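Local coordinates for uncharacterized protein YacP (Bacillus subtilis, PDB 5MQ8) that acts as an endoribonuclease (Rae1) involved in ribosome-dependent mRNA decay, and carries a NYN domain of the PIN clan, at residues Ile3-Gly8 / Glu82-Leu87; Gln35-Tyr40 / Arg126-Ile131; Val48-Asp53 / His67-Ile72; Gln97-Thr102 / Leu117-Arg122. All blocks are in the same frame, centred on the assembly; numbering follows the deposited sequence.

Interaction 1 of 4, residues Ile3-Gly8 / Glu82-Leu87; sequences ILLVDG and ERIEKL
Leu5 and Ile84 pass alongside one another, heading opposite ways, where helix 80-90 lies against strand 3-7. Leu5 points toward the helix. CG is anti to the carbonyl carbon (chi1 -58°), and CD1 does most of the touching. This methyl lies 3.8 Å from Ile84 CG2 and 3.5 Å from Ile84 O, so it rests on both the side chain and the backbone of the helix. One turn further on, Leu87 offers its CB to the same methyl, with Leu5 CD1 to Leu87 CB at 4.2 Å. Leu5 CD1 thus touches both helix residues, and Leu5 CB adds a looser contact to Ile84 CG2.

Ile84 divides its two branches. CG2 meets Leu5, while CD1 reaches the backbone near the strand's end, 4.1 Å from Asp7 N. The same CD1 lies 4.2 Å from Val6 O. The segment axes are nearly antiparallel, at 167°, and come within 9.3 Å of each other.

The sheet on either side of strand 3-7 widens the apolar layer. Ile84 and Leu87 also touch Val51 of strand 47-52, and Ile84 touches Val100 of strand 98-101. The polar end of Asp7 faces other partners: OD2 is hydrogen-bonded to Thr102 OG1, and OD1 caps the following helix through a weak bond to Asn10 N.

A helix packed antiparallel across the central strand of a parallel sheet is typical of the alpha/beta/alpha fold of PIN-like nucleases. Asp7, at the C-terminal end of that strand, sits where such domains commonly carry an acidic residue of the active site.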
loop_
_atom_site.group_PDB
_atom_site.type_symbol
_atom_site.label_atom_id
_atom_site.label_comp_id
_atom_site.label_asym_id
_atom_site.label_seq_id
_atom_site.Cartn_x
_atom_site.Cartn_y
_atom_site.Cartn_z
ATOM N N ILE A 3 1.147 -20.093 20.407
ATOM C CA ILE A 3 2.090 -18.998 20.559
ATOM C C ILE A 3 3.339 -19.380 19.815
ATOM O O ILE A 3 3.853 -20.492 19.990
ATOM C CB ILE A 3 2.380 -18.619 22.044
ATOM C CG1 ILE A 3 1.069 -18.364 22.850
ATOM C CG2 ILE A 3 3.349 -17.410 22.133
ATOM C CD1 ILE A 3 1.261 -18.071 24.350
ATOM N N LEU A 4 3.803 -18.474 18.957
ATOM C CA LEU A 4 5.033 -18.663 18.194
ATOM C C LEU A 4 6.134 -17.775 18.759
ATOM O O LEU A 4 5.977 -16.555 18.814
ATOM C CB LEU A 4 4.826 -18.414 16.697
ATOM C CG LEU A 4 6.062 -18.625 15.766
ATOM C CD1 LEU A 4 6.584 -20.066 15.801
ATOM C CD2 LEU A 4 5.729 -18.282 14.357
ATOM N N LEU A 5 7.231 -18.401 19.207
ATOM C CA LEU A 5 8.413 -17.727 19.758
ATOM C C LEU A 5 9.474 -17.871 18.690
ATOM O O LEU A 5 9.767 -18.985 18.264
ATOM C CB LEU A 5 8.855 -18.360 21.100
ATOM C CG LEU A 5 7.816 -18.374 22.246
ATOM C CD1 LEU A 5 8.387 -19.009 23.511
ATOM C CD2 LEU A 5 7.332 -16.977 22.585
ATOM N N VAL A 6 9.966 -16.745 18.178
ATOM C CA VAL A 6 10.876 -16.723 17.041
ATOM C C VAL A 6 12.307 -16.349 17.415
ATOM O O VAL A 6 12.534 -15.314 18.038
ATOM C CB VAL A 6 10.321 -15.793 15.896
ATOM C CG1 VAL A 6 11.214 -15.829 14.653
ATOM C CG2 VAL A 6 8.881 -16.149 15.524
ATOM N N ASP A 7 13.278 -17.177 16.970
ATOM C CA ASP A 7 14.698 -16.888 17.128
ATOM C C ASP A 7 15.008 -15.975 15.938
ATOM O O ASP A 7 15.253 -16.453 14.821
ATOM C CB ASP A 7 15.516 -18.195 17.083
ATOM C CG ASP A 7 17.038 -18.088 17.195
ATOM O OD1 ASP A 7 17.572 -16.956 17.090
ATOM O OD2 ASP A 7 17.698 -19.147 17.294
ATOM N N GLY A 8 14.905 -14.672 16.192
ATOM C CA GLY A 8 15.077 -13.605 15.218
ATOM C C GLY A 8 16.357 -13.641 14.407
ATOM O O GLY A 8 16.305 -13.574 13.176
ATOM N N GLU A 82 17.585 -18.979 25.985
ATOM C CA GLU A 82 17.339 -18.754 27.415
ATOM C C GLU A 82 16.131 -17.828 27.603
ATOM O O GLU A 82 15.255 -18.133 28.416
ATOM C CB GLU A 82 18.585 -18.195 28.119
ATOM C CG GLU A 82 19.716 -19.211 28.203
ATOM C CD GLU A 82 21.069 -18.701 28.670
ATOM O OE1 GLU A 82 21.288 -17.468 28.677
ATOM O OE2 GLU A 82 21.933 -19.549 28.987
ATOM N N ARG A 83 16.051 -16.744 26.800
ATOM C CA ARG A 83 14.916 -15.821 26.828
ATOM C C ARG A 83 13.641 -16.511 26.350
ATOM O O ARG A 83 12.600 -16.364 26.981
ATOM C CB ARG A 83 15.206 -14.517 26.058
ATOM C CG ARG A 83 14.046 -13.500 26.056
ATOM C CD ARG A 83 13.611 -13.042 27.446
ATOM N NE ARG A 83 14.688 -12.307 28.097
ATOM C CZ ARG A 83 14.617 -11.047 28.505
ATOM N NH1 ARG A 83 13.475 -10.374 28.419
ATOM N NH2 ARG A 83 15.675 -10.461 29.043
ATOM N N ILE A 84 13.742 -17.312 25.281
ATOM C CA ILE A 84 12.625 -18.077 24.733
ATOM C C ILE A 84 12.062 -19.052 25.803
ATOM O O ILE A 84 10.841 -19.133 25.967
ATOM C CB ILE A 84 12.998 -18.742 23.380
ATOM C CG1 ILE A 84 12.959 -17.685 22.255
ATOM C CG2 ILE A 84 12.072 -19.915 23.055
ATOM C CD1 ILE A 84 13.684 -18.036 20.964
ATOM N N GLU A 85 12.950 -19.712 26.575
ATOM C CA GLU A 85 12.539 -20.606 27.670
ATOM C C GLU A 85 11.770 -19.819 28.760
ATOM O O GLU A 85 10.726 -20.283 29.207
ATOM C CB GLU A 85 13.767 -21.312 28.277
ATOM C CG GLU A 85 13.425 -22.363 29.323
ATOM C CD GLU A 85 14.610 -22.931 30.080
ATOM O OE1 GLU A 85 14.622 -24.160 30.311
ATOM O OE2 GLU A 85 15.526 -22.155 30.438
ATOM N N LYS A 86 12.281 -18.642 29.169
ATOM C CA LYS A 86 11.656 -17.771 30.176
ATOM C C LYS A 86 10.263 -17.351 29.706
ATOM O O LYS A 86 9.315 -17.441 30.485
ATOM C CB LYS A 86 12.517 -16.532 30.454
ATOM C CG LYS A 86 13.704 -16.797 31.367
ATOM C CD LYS A 86 14.688 -15.645 31.325
ATOM C CE LYS A 86 16.045 -16.022 31.870
ATOM N NZ LYS A 86 17.046 -14.937 31.686
ATOM N N LEU A 87 10.131 -16.948 28.416
ATOM C CA LEU A 87 8.854 -16.549 27.817
ATOM C C LEU A 87 7.857 -17.697 27.781
ATOM O O LEU A 87 6.704 -17.498 28.150
ATOM C CB LEU A 87 9.058 -15.977 26.408
ATOM C CG LEU A 87 9.619 -14.569 26.363
ATOM C CD1 LEU A 87 10.324 -14.330 25.070
ATOM C CD2 LEU A 87 8.525 -13.528 26.616
#

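Interaction 2 of 4, residues Gln35-Tyr40 / Arg126-Ile131; sequences QKMAEY and REVETI
Tyr40 has CG anti to the backbone N (chi1 -172°), and its ring extends to Glu127 and Ile131 on helix 121-145. Glu127 has CG anti to its carbonyl carbon and is extended beyond it, which carries the carboxylate to the ring edge. There Tyr40 OH donates a hydrogen bond of 2.9 Å to Glu127 OE1. The oxygen is met nearly along its C-O axis. Ring and carboxylate are almost coplanar, 10° apart, and OE1 lies in the ring plane, also 3.3 Å from Tyr40 CE2.

Ile131 approaches the ring obliquely. Its CD1 lies 3.7 Å from Tyr40 CD2, while its CG2 rests 3.9 Å from Glu39 O. Val128 lies between these contacts and Lys36. Its CG1 is 3.8 Å from Lys36 CD, and the two side chains cross at about a right angle. Its CG2 looks to Met37 SD and Tyr40 CD2 at longer range.

The bent chain of Lys36 turns its ammonium away from Val128. NZ forms a salt bridge of 2.8 Å to Glu39 OE1, on the syn side of that oxygen, and a second one to Glu132. Charged groups thus border the apolar patch near Lys36, and the tyrosine-carboxylate bond borders it near Glu127. Met37 and Tyr40 also reach Leu4 of strand 3-7 and Val48 of strand 47-52. On another side, Glu39 and Lys36 pack on Ser154 of the second subunit.

The axes cross at 71° and approach to 9.7 Å. This is a steep helix-helix crossing on one face of the parallel sheet in a PIN-like alpha/beta/alpha domain.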
loop_
_atom_site.group_PDB
_atom_site.type_symbol
_atom_site.label_atom_id
_atom_site.label_comp_id
_atom_site.label_asym_id
_atom_site.label_seq_id
_atom_site.Cartn_x
_atom_site.Cartn_y
_atom_site.Cartn_z
ATOM N N GLN A 35 7.916 -7.125 10.049
ATOM C CA GLN A 35 6.776 -6.918 9.154
ATOM C C GLN A 35 6.189 -8.267 8.710
ATOM O O GLN A 35 4.970 -8.428 8.740
ATOM C CB GLN A 35 7.147 -6.004 7.959
ATOM C CG GLN A 35 6.006 -5.724 6.949
ATOM C CD GLN A 35 4.679 -5.263 7.541
ATOM O OE1 GLN A 35 3.601 -5.727 7.152
ATOM N NE2 GLN A 35 4.713 -4.360 8.501
ATOM N N LYS A 36 7.060 -9.242 8.370
ATOM C CA LYS A 36 6.654 -10.604 8.008
ATOM C C LYS A 36 5.908 -11.270 9.166
ATOM O O LYS A 36 4.894 -11.935 8.934
ATOM C CB LYS A 36 7.868 -11.473 7.596
ATOM C CG LYS A 36 8.594 -11.051 6.314
ATOM C CD LYS A 36 7.669 -10.917 5.114
ATOM C CE LYS A 36 7.634 -9.483 4.644
ATOM N NZ LYS A 36 6.310 -9.102 4.080
ATOM N N MET A 37 6.391 -11.062 10.408
ATOM C CA MET A 37 5.769 -11.621 11.600
ATOM C C MET A 37 4.429 -10.944 11.950
ATOM O O MET A 37 3.570 -11.597 12.544
ATOM C CB MET A 37 6.735 -11.670 12.798
ATOM C CG MET A 37 7.889 -12.714 12.635
ATOM S SD MET A 37 7.538 -14.272 11.759
ATOM C CE MET A 37 6.562 -15.014 12.819
ATOM N N ALA A 38 4.234 -9.663 11.544
ATOM C CA ALA A 38 2.973 -8.931 11.723
ATOM C C ALA A 38 1.922 -9.585 10.836
ATOM O O ALA A 38 0.838 -9.879 11.316
ATOM C CB ALA A 38 3.149 -7.464 11.346
ATOM N N GLU A 39 2.281 -9.885 9.563
ATOM C CA GLU A 39 1.417 -10.568 8.606
ATOM C C GLU A 39 1.022 -11.960 9.125
ATOM O O GLU A 39 -0.160 -12.303 9.072
ATOM C CB GLU A 39 2.108 -10.688 7.249
ATOM C CG GLU A 39 2.058 -9.411 6.446
ATOM C CD GLU A 39 3.242 -9.137 5.545
ATOM O OE1 GLU A 39 3.925 -10.104 5.139
ATOM O OE2 GLU A 39 3.471 -7.952 5.222
ATOM N N TYR A 40 2.006 -12.732 9.665
ATOM C CA TYR A 40 1.818 -14.067 10.235
ATOM C C TYR A 40 0.842 -14.007 11.403
ATOM O O TYR A 40 -0.106 -14.797 11.417
ATOM C CB TYR A 40 3.161 -14.678 10.696
ATOM C CG TYR A 40 3.070 -16.132 11.110
ATOM C CD1 TYR A 40 2.714 -16.490 12.408
ATOM C CD2 TYR A 40 3.366 -17.151 10.211
ATOM C CE1 TYR A 40 2.595 -17.827 12.782
ATOM C CE2 TYR A 40 3.292 -18.492 10.588
ATOM C CZ TYR A 40 2.897 -18.827 11.872
ATOM O OH TYR A 40 2.820 -20.158 12.232
ATOM N N ARG A 126 8.434 -20.802 4.476
ATOM C CA ARG A 126 7.427 -21.394 3.572
ATOM C C ARG A 126 6.009 -20.921 3.954
ATOM O O ARG A 126 5.236 -20.542 3.083
ATOM C CB ARG A 126 7.532 -22.939 3.585
ATOM C CG ARG A 126 6.551 -23.658 2.655
ATOM C CD ARG A 126 6.433 -25.140 2.971
ATOM N NE ARG A 126 5.136 -25.675 2.545
ATOM C CZ ARG A 126 4.791 -26.960 2.593
ATOM N NH1 ARG A 126 5.647 -27.869 3.045
ATOM N NH2 ARG A 126 3.588 -27.346 2.184
ATOM N N GLU A 127 5.707 -20.903 5.256
ATOM C CA GLU A 127 4.453 -20.428 5.841
ATOM C C GLU A 127 4.287 -18.924 5.587
ATOM O O GLU A 127 3.236 -18.501 5.108
ATOM C CB GLU A 127 4.426 -20.717 7.340
ATOM C CG GLU A 127 4.192 -22.185 7.643
ATOM C CD GLU A 127 4.027 -22.569 9.099
ATOM O OE1 GLU A 127 3.920 -21.667 9.965
ATOM O OE2 GLU A 127 3.960 -23.790 9.367
ATOM N N VAL A 128 5.351 -18.133 5.848
ATOM C CA VAL A 128 5.363 -16.688 5.611
ATOM C C VAL A 128 5.122 -16.365 4.125
ATOM O O VAL A 128 4.306 -15.498 3.825
ATOM C CB VAL A 128 6.649 -16.013 6.194
ATOM C CG1 VAL A 128 6.892 -14.634 5.599
ATOM C CG2 VAL A 128 6.590 -15.939 7.720
ATOM N N GLU A 129 5.812 -17.068 3.201
ATOM C CA GLU A 129 5.660 -16.836 1.764
ATOM C C GLU A 129 4.243 -17.113 1.255
ATOM O O GLU A 129 3.732 -16.335 0.445
ATOM C CB GLU A 129 6.714 -17.598 0.951
ATOM C CG GLU A 129 8.087 -16.949 1.059
ATOM C CD GLU A 129 9.257 -17.660 0.400
ATOM O OE1 GLU A 129 9.185 -18.898 0.221
ATOM O OE2 GLU A 129 10.268 -16.982 0.105
ATOM N N THR A 130 3.596 -18.172 1.778
ATOM C CA THR A 130 2.214 -18.567 1.436
ATOM C C THR A 130 1.226 -17.505 1.948
ATOM O O THR A 130 0.352 -17.089 1.189
ATOM C CB THR A 130 1.901 -19.990 1.998
ATOM O OG1 THR A 130 2.753 -20.951 1.405
ATOM C CG2 THR A 130 0.463 -20.402 1.851
ATOM N N ILE A 131 1.362 -17.102 3.238
ATOM C CA ILE A 131 0.528 -16.087 3.907
ATOM C C ILE A 131 0.621 -14.727 3.181
ATOM O O ILE A 131 -0.410 -14.111 2.934
ATOM C CB ILE A 131 0.849 -16.002 5.427
ATOM C CG1 ILE A 131 0.320 -17.252 6.161
ATOM C CG2 ILE A 131 0.300 -14.716 6.058
ATOM C CD1 ILE A 131 0.851 -17.487 7.565
#

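Interaction 3 of 4, residues Val48-Asp53 / His67-Ile72; sequences VIVVFD and HRVEVI
The Phe52 ring meets Val71 at its edge: CG1 of Val71 lies in the ring plane, 3.7 Å from Phe52 CD2. One face of the ring is covered by Val50 CG1, 3.5 Å above the plane and offset toward the rim. Phe73 also meets this ring, with the planes at about 35°. On the same side of the sheet, Val50 CG2 touches Val69 CG1 at 3.6 Å.

The other side holds Ile49, Val51, Glu70 and Ile72. Ile49 and Glu70 lie side by side and point the same way, and Glu70 OE2 also forms a salt bridge with Arg47. Ile49 CG2 meets Ile72 CD1 at 3.8 Å.

The strands are parallel. Val50 N bonds to Glu70 O at 2.8 Å, Ile72 N to Val50 O, and Phe52 N to Ile72 O, all nearly straight. Where the strands begin to part, a water donates to Val48 O at 2.7 Å and accepts from Glu70 N.

Strand 70-73 is one of the two outermost strands of the sheet within this chain, and strand 47-52 lies between it and strand 3-7. Helix 23-44 covers Val48 and Val50; helix 80-90 covers Val51 and Ile72.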
loop_
_atom_site.group_PDB
_atom_site.type_symbol
_atom_site.label_atom_id
_atom_site.label_comp_id
_atom_site.label_asym_id
_atom_site.label_seq_id
_atom_site.Cartn_x
_atom_site.Cartn_y
_atom_site.Cartn_z
ATOM N N VAL A 48 2.633 -13.920 18.396
ATOM C CA VAL A 48 4.002 -13.992 17.882
ATOM C C VAL A 48 4.929 -13.131 18.710
ATOM O O VAL A 48 4.657 -11.950 18.909
ATOM C CB VAL A 48 4.086 -13.620 16.372
ATOM C CG1 VAL A 48 5.529 -13.660 15.873
ATOM C CG2 VAL A 48 3.210 -14.530 15.520
ATOM N N ILE A 49 6.035 -13.725 19.195
ATOM C CA ILE A 49 7.054 -12.991 19.938
ATOM C C ILE A 49 8.396 -13.212 19.246
ATOM O O ILE A 49 8.830 -14.351 19.082
ATOM C CB ILE A 49 7.079 -13.294 21.465
ATOM C CG1 ILE A 49 5.685 -13.040 22.105
ATOM C CG2 ILE A 49 8.170 -12.444 22.156
ATOM C CD1 ILE A 49 5.529 -13.463 23.578
ATOM N N VAL A 50 9.048 -12.125 18.839
ATOM C CA VAL A 50 10.346 -12.215 18.167
ATOM C C VAL A 50 11.445 -11.865 19.166
ATOM O O VAL A 50 11.435 -10.779 19.745
ATOM C CB VAL A 50 10.415 -11.386 16.853
ATOM C CG1 VAL A 50 11.727 -11.635 16.113
ATOM C CG2 VAL A 50 9.236 -11.715 15.940
ATOM N N VAL A 51 12.382 -12.794 19.355
ATOM C CA VAL A 51 13.512 -12.656 20.270
ATOM C C VAL A 51 14.803 -12.457 19.483
ATOM O O VAL A 51 15.213 -13.314 18.689
ATOM C CB VAL A 51 13.593 -13.837 21.287
ATOM C CG1 VAL A 51 14.816 -13.716 22.206
ATOM C CG2 VAL A 51 12.320 -13.920 22.112
ATOM N N PHE A 52 15.428 -11.316 19.703
ATOM C CA PHE A 52 16.671 -10.956 19.063
ATOM C C PHE A 52 17.807 -10.967 20.068
ATOM O O PHE A 52 17.701 -10.379 21.151
ATOM C CB PHE A 52 16.582 -9.569 18.413
ATOM C CG PHE A 52 15.698 -9.478 17.193
ATOM C CD1 PHE A 52 16.051 -10.115 16.006
ATOM C CD2 PHE A 52 14.545 -8.702 17.206
ATOM C CE1 PHE A 52 15.245 -10.001 14.863
ATOM C CE2 PHE A 52 13.742 -8.591 16.060
ATOM C CZ PHE A 52 14.093 -9.249 14.903
ATOM N N ASP A 53 18.907 -11.623 19.695
ATOM C CA ASP A 53 20.108 -11.637 20.500
ATOM C C ASP A 53 20.659 -10.191 20.387
ATOM O O ASP A 53 20.978 -9.747 19.282
ATOM C CB ASP A 53 21.108 -12.660 19.923
ATOM C CG ASP A 53 22.376 -12.789 20.753
ATOM O OD1 ASP A 53 23.117 -11.782 20.865
ATOM O OD2 ASP A 53 22.613 -13.889 21.302
ATOM N N HIS A 67 2.637 -2.958 16.311
ATOM C CA HIS A 67 1.794 -3.326 17.454
ATOM C C HIS A 67 1.356 -4.798 17.395
ATOM O O HIS A 67 0.971 -5.371 18.418
ATOM C CB HIS A 67 0.575 -2.386 17.550
ATOM C CG HIS A 67 -0.390 -2.502 16.406
ATOM N ND1 HIS A 67 -0.264 -1.721 15.268
ATOM C CD2 HIS A 67 -1.470 -3.310 16.264
ATOM C CE1 HIS A 67 -1.261 -2.084 14.475
ATOM N NE2 HIS A 67 -2.014 -3.031 15.034
ATOM N N ARG A 68 1.418 -5.400 16.188
ATOM C CA ARG A 68 1.064 -6.797 15.943
ATOM C C ARG A 68 2.152 -7.740 16.449
ATOM O O ARG A 68 1.897 -8.935 16.553
ATOM C CB ARG A 68 0.875 -7.031 14.430
ATOM C CG ARG A 68 -0.441 -7.690 14.015
ATOM C CD ARG A 68 -1.499 -6.670 13.609
ATOM N NE ARG A 68 -1.125 -5.871 12.438
ATOM C CZ ARG A 68 -1.786 -4.790 12.034
ATOM N NH1 ARG A 68 -2.871 -4.385 12.682
ATOM N NH2 ARG A 68 -1.381 -4.118 10.966
ATOM N N VAL A 69 3.376 -7.242 16.694
ATOM C CA VAL A 69 4.491 -8.120 17.082
ATOM C C VAL A 69 5.204 -7.647 18.321
ATOM O O VAL A 69 5.741 -6.540 18.341
ATOM C CB VAL A 69 5.533 -8.303 15.937
ATOM C CG1 VAL A 69 6.438 -9.495 16.197
ATOM C CG2 VAL A 69 4.872 -8.433 14.587
ATOM N N GLU A 70 5.316 -8.531 19.306
ATOM C CA GLU A 70 6.115 -8.237 20.486
ATOM C C GLU A 70 7.575 -8.573 20.114
ATOM O O GLU A 70 7.860 -9.673 19.641
ATOM C CB GLU A 70 5.647 -9.070 21.680
ATOM C CG GLU A 70 6.325 -8.671 22.978
ATOM C CD GLU A 70 5.791 -9.336 24.228
ATOM O OE1 GLU A 70 6.413 -9.135 25.292
ATOM O OE2 GLU A 70 4.758 -10.039 24.157
ATOM N N VAL A 71 8.473 -7.609 20.294
ATOM C CA VAL A 71 9.889 -7.748 19.981
ATOM C C VAL A 71 10.678 -7.629 21.280
ATOM O O VAL A 71 10.559 -6.619 21.979
ATOM C CB VAL A 71 10.329 -6.721 18.906
ATOM C CG1 VAL A 71 11.839 -6.716 18.734
ATOM C CG2 VAL A 71 9.626 -6.988 17.571
ATOM N N ILE A 72 11.467 -8.675 21.610
ATOM C CA ILE A 72 12.252 -8.736 22.845
ATOM C C ILE A 72 13.721 -8.936 22.545
ATOM O O ILE A 72 14.073 -9.798 21.751
ATOM C CB ILE A 72 11.679 -9.802 23.834
ATOM C CG1 ILE A 72 10.342 -9.320 24.416
ATOM C CG2 ILE A 72 12.660 -10.121 24.983
ATOM C CD1 ILE A 72 9.517 -10.351 25.027
HETATM O O HOH W 1 2.923 -10.020 19.774
#

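Interaction 4 of 4, residues Gln97-Thr102 / Leu117-Arg122; sequences QIHVAT and LRKSAR
Strands 98-101 and 117-119 pair in parallel at one end of the sheet of this PIN-like alpha/beta/alpha domain. Backbone bonds come first. Leu117 N bonds to Ile98 O, Val100 N to Leu117 O, Lys119 N to Val100 O, and Thr102 N to Lys119 O, at 2.8 to 3.0 Å. Ala101 CA adds a CA-H...O contact to Lys119 O at 3.2 Å.

Van der Waals contact gathers round Leu117. Its side chain lies beside that of His99, pointing the same way, with Leu117 CD1 3.8 Å from His99 CE1. Gln97 crosses Leu117 at about a right angle and packs on the same methyl.

Polar side chains act at both ends. A water bridges His99 ND1, at 2.8 Å, and Lys119 NZ, for which it accepts; His99 NE2 is held by Asp2. At the other end Ser120 is the N-cap of helix 121-145.

The Arg118 chain departs from full extension at chi3 (-144°), which places NE by Thr102 O. NE and NH2 each make a weak bond of 3.1 Å to Thr102 O, and NH2 also bonds Asp104 O. Thr102 CG2 lies over one guanidinium face, 3.7 Å above its plane and offset toward the rim.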
loop_
_atom_site.group_PDB
_atom_site.type_symbol
_atom_site.label_atom_id
_atom_site.label_comp_id
_atom_site.label_asym_id
_atom_site.label_seq_id
_atom_site.Cartn_x
_atom_site.Cartn_y
_atom_site.Cartn_z
ATOM N N GLN A 97 -0.303 -24.300 23.152
ATOM C CA GLN A 97 0.846 -24.990 22.559
ATOM C C GLN A 97 1.909 -23.969 22.112
ATOM O O GLN A 97 1.634 -23.101 21.273
ATOM C CB GLN A 97 0.439 -25.923 21.400
ATOM C CG GLN A 97 1.600 -26.725 20.774
ATOM C CD GLN A 97 2.290 -27.670 21.741
ATOM O OE1 GLN A 97 3.344 -27.364 22.313
ATOM N NE2 GLN A 97 1.707 -28.839 21.948
ATOM N N ILE A 98 3.116 -24.080 22.698
ATOM C CA ILE A 98 4.262 -23.233 22.394
ATOM C C ILE A 98 5.019 -23.811 21.193
ATOM O O ILE A 98 5.342 -24.996 21.174
ATOM C CB ILE A 98 5.194 -23.028 23.639
ATOM C CG1 ILE A 98 4.436 -22.439 24.878
ATOM C CG2 ILE A 98 6.449 -22.202 23.301
ATOM C CD1 ILE A 98 3.804 -21.032 24.769
ATOM N N HIS A 99 5.274 -22.966 20.192
ATOM C CA HIS A 99 6.062 -23.307 19.015
ATOM C C HIS A 99 7.277 -22.400 19.026
ATOM O O HIS A 99 7.159 -21.224 19.365
ATOM C CB HIS A 99 5.265 -23.102 17.727
ATOM C CG HIS A 99 4.045 -23.956 17.623
ATOM N ND1 HIS A 99 4.078 -25.185 16.984
ATOM C CD2 HIS A 99 2.786 -23.725 18.061
ATOM C CE1 HIS A 99 2.849 -25.663 17.060
ATOM N NE2 HIS A 99 2.038 -24.825 17.703
ATOM N N VAL A 100 8.454 -22.944 18.693
ATOM C CA VAL A 100 9.691 -22.170 18.649
ATOM C C VAL A 100 10.292 -22.275 17.261
ATOM O O VAL A 100 10.645 -23.376 16.824
ATOM C CB VAL A 100 10.713 -22.542 19.752
ATOM C CG1 VAL A 100 11.945 -21.633 19.694
ATOM C CG2 VAL A 100 10.076 -22.501 21.142
ATOM N N ALA A 101 10.434 -21.126 16.581
ATOM C CA ALA A 101 11.029 -21.082 15.250
ATOM C C ALA A 101 12.541 -20.888 15.357
ATOM O O ALA A 101 13.010 -19.808 15.735
ATOM C CB ALA A 101 10.398 -19.978 14.420
ATOM N N THR A 102 13.298 -21.967 15.059
ATOM C CA THR A 102 14.768 -22.017 15.063
ATOM C C THR A 102 15.302 -23.282 14.387
ATOM O O THR A 102 14.748 -24.373 14.557
ATOM C CB THR A 102 15.382 -21.804 16.480
ATOM O OG1 THR A 102 16.784 -21.561 16.352
ATOM C CG2 THR A 102 15.124 -22.965 17.453
ATOM N N LEU A 117 7.291 -27.188 20.764
ATOM C CA LEU A 117 7.521 -27.793 19.456
ATOM C C LEU A 117 8.481 -26.951 18.642
ATOM O O LEU A 117 8.435 -25.725 18.688
ATOM C CB LEU A 117 6.201 -28.020 18.692
ATOM C CG LEU A 117 5.244 -29.076 19.280
ATOM C CD1 LEU A 117 3.865 -28.986 18.651
ATOM C CD2 LEU A 117 5.802 -30.495 19.118
ATOM N N ARG A 118 9.359 -27.617 17.909
ATOM C CA ARG A 118 10.373 -26.969 17.099
ATOM C C ARG A 118 9.896 -26.796 15.673
ATOM O O ARG A 118 9.442 -27.754 15.043
ATOM C CB ARG A 118 11.692 -27.761 17.174
ATOM C CG ARG A 118 12.692 -27.427 16.092
ATOM C CD ARG A 118 14.015 -28.104 16.321
ATOM N NE ARG A 118 15.057 -27.192 15.892
ATOM C CZ ARG A 118 16.105 -26.829 16.614
ATOM N NH1 ARG A 118 16.339 -27.395 17.789
ATOM N NH2 ARG A 118 16.961 -25.943 16.142
ATOM N N LYS A 119 10.015 -25.562 15.166
ATOM C CA LYS A 119 9.682 -25.196 13.799
ATOM C C LYS A 119 10.974 -24.697 13.164
ATOM O O LYS A 119 11.657 -23.838 13.735
ATOM C CB LYS A 119 8.580 -24.110 13.794
ATOM C CG LYS A 119 8.012 -23.810 12.424
ATOM C CD LYS A 119 7.030 -22.625 12.441
ATOM C CE LYS A 119 5.582 -23.022 12.637
ATOM N NZ LYS A 119 5.285 -23.473 14.015
ATOM N N SER A 120 11.354 -25.271 12.031
ATOM C CA SER A 120 12.588 -24.862 11.368
ATOM C C SER A 120 12.453 -23.504 10.673
ATOM O O SER A 120 11.342 -23.048 10.386
ATOM C CB SER A 120 13.044 -25.923 10.368
ATOM O OG SER A 120 12.143 -26.001 9.281
ATOM N N ALA A 121 13.601 -22.885 10.383
ATOM C CA ALA A 121 13.689 -21.612 9.683
ATOM C C ALA A 121 13.030 -21.692 8.298
ATOM O O ALA A 121 12.321 -20.765 7.905
ATOM C CB ALA A 121 15.142 -21.199 9.548
ATOM N N ARG A 122 13.250 -22.824 7.586
ATOM C CA ARG A 122 12.719 -23.139 6.262
ATOM C C ARG A 122 11.196 -23.255 6.314
ATOM O O ARG A 122 10.519 -22.720 5.434
ATOM C CB ARG A 122 13.347 -24.458 5.758
ATOM C CG ARG A 122 13.352 -24.606 4.237
ATOM C CD ARG A 122 14.111 -25.836 3.745
ATOM N NE ARG A 122 15.566 -25.677 3.818
ATOM C CZ ARG A 122 16.325 -25.130 2.870
ATOM N NH1 ARG A 122 17.637 -25.029 3.038
ATOM N NH2 ARG A 122 15.780 -24.701 1.736
HETATM O O HOH W 2 5.545 -26.341 14.910
#

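Interactions 1, 3 and 4 all reach one five-stranded parallel sheet, ordered 70-73, 47-52, 3-7, 98-101, 117-119. Interaction 3 joins the first two strands and interaction 4 the last two. Interaction 1 sets helix 80-90 against the middle strand, its centre about 9 Å from each of theirs. Interaction 2 lies on the opposite face, about 18 Å from interaction 1, and meets it through Leu4 against Tyr40 and Met37. Along the chain, interaction 3 is nested within the loop closed by interaction 1, and interaction 4 follows it. Interaction 2 encloses both 3 and 4, and its segments alternate with those of interaction 1. The sheet is thus sandwiched between helices.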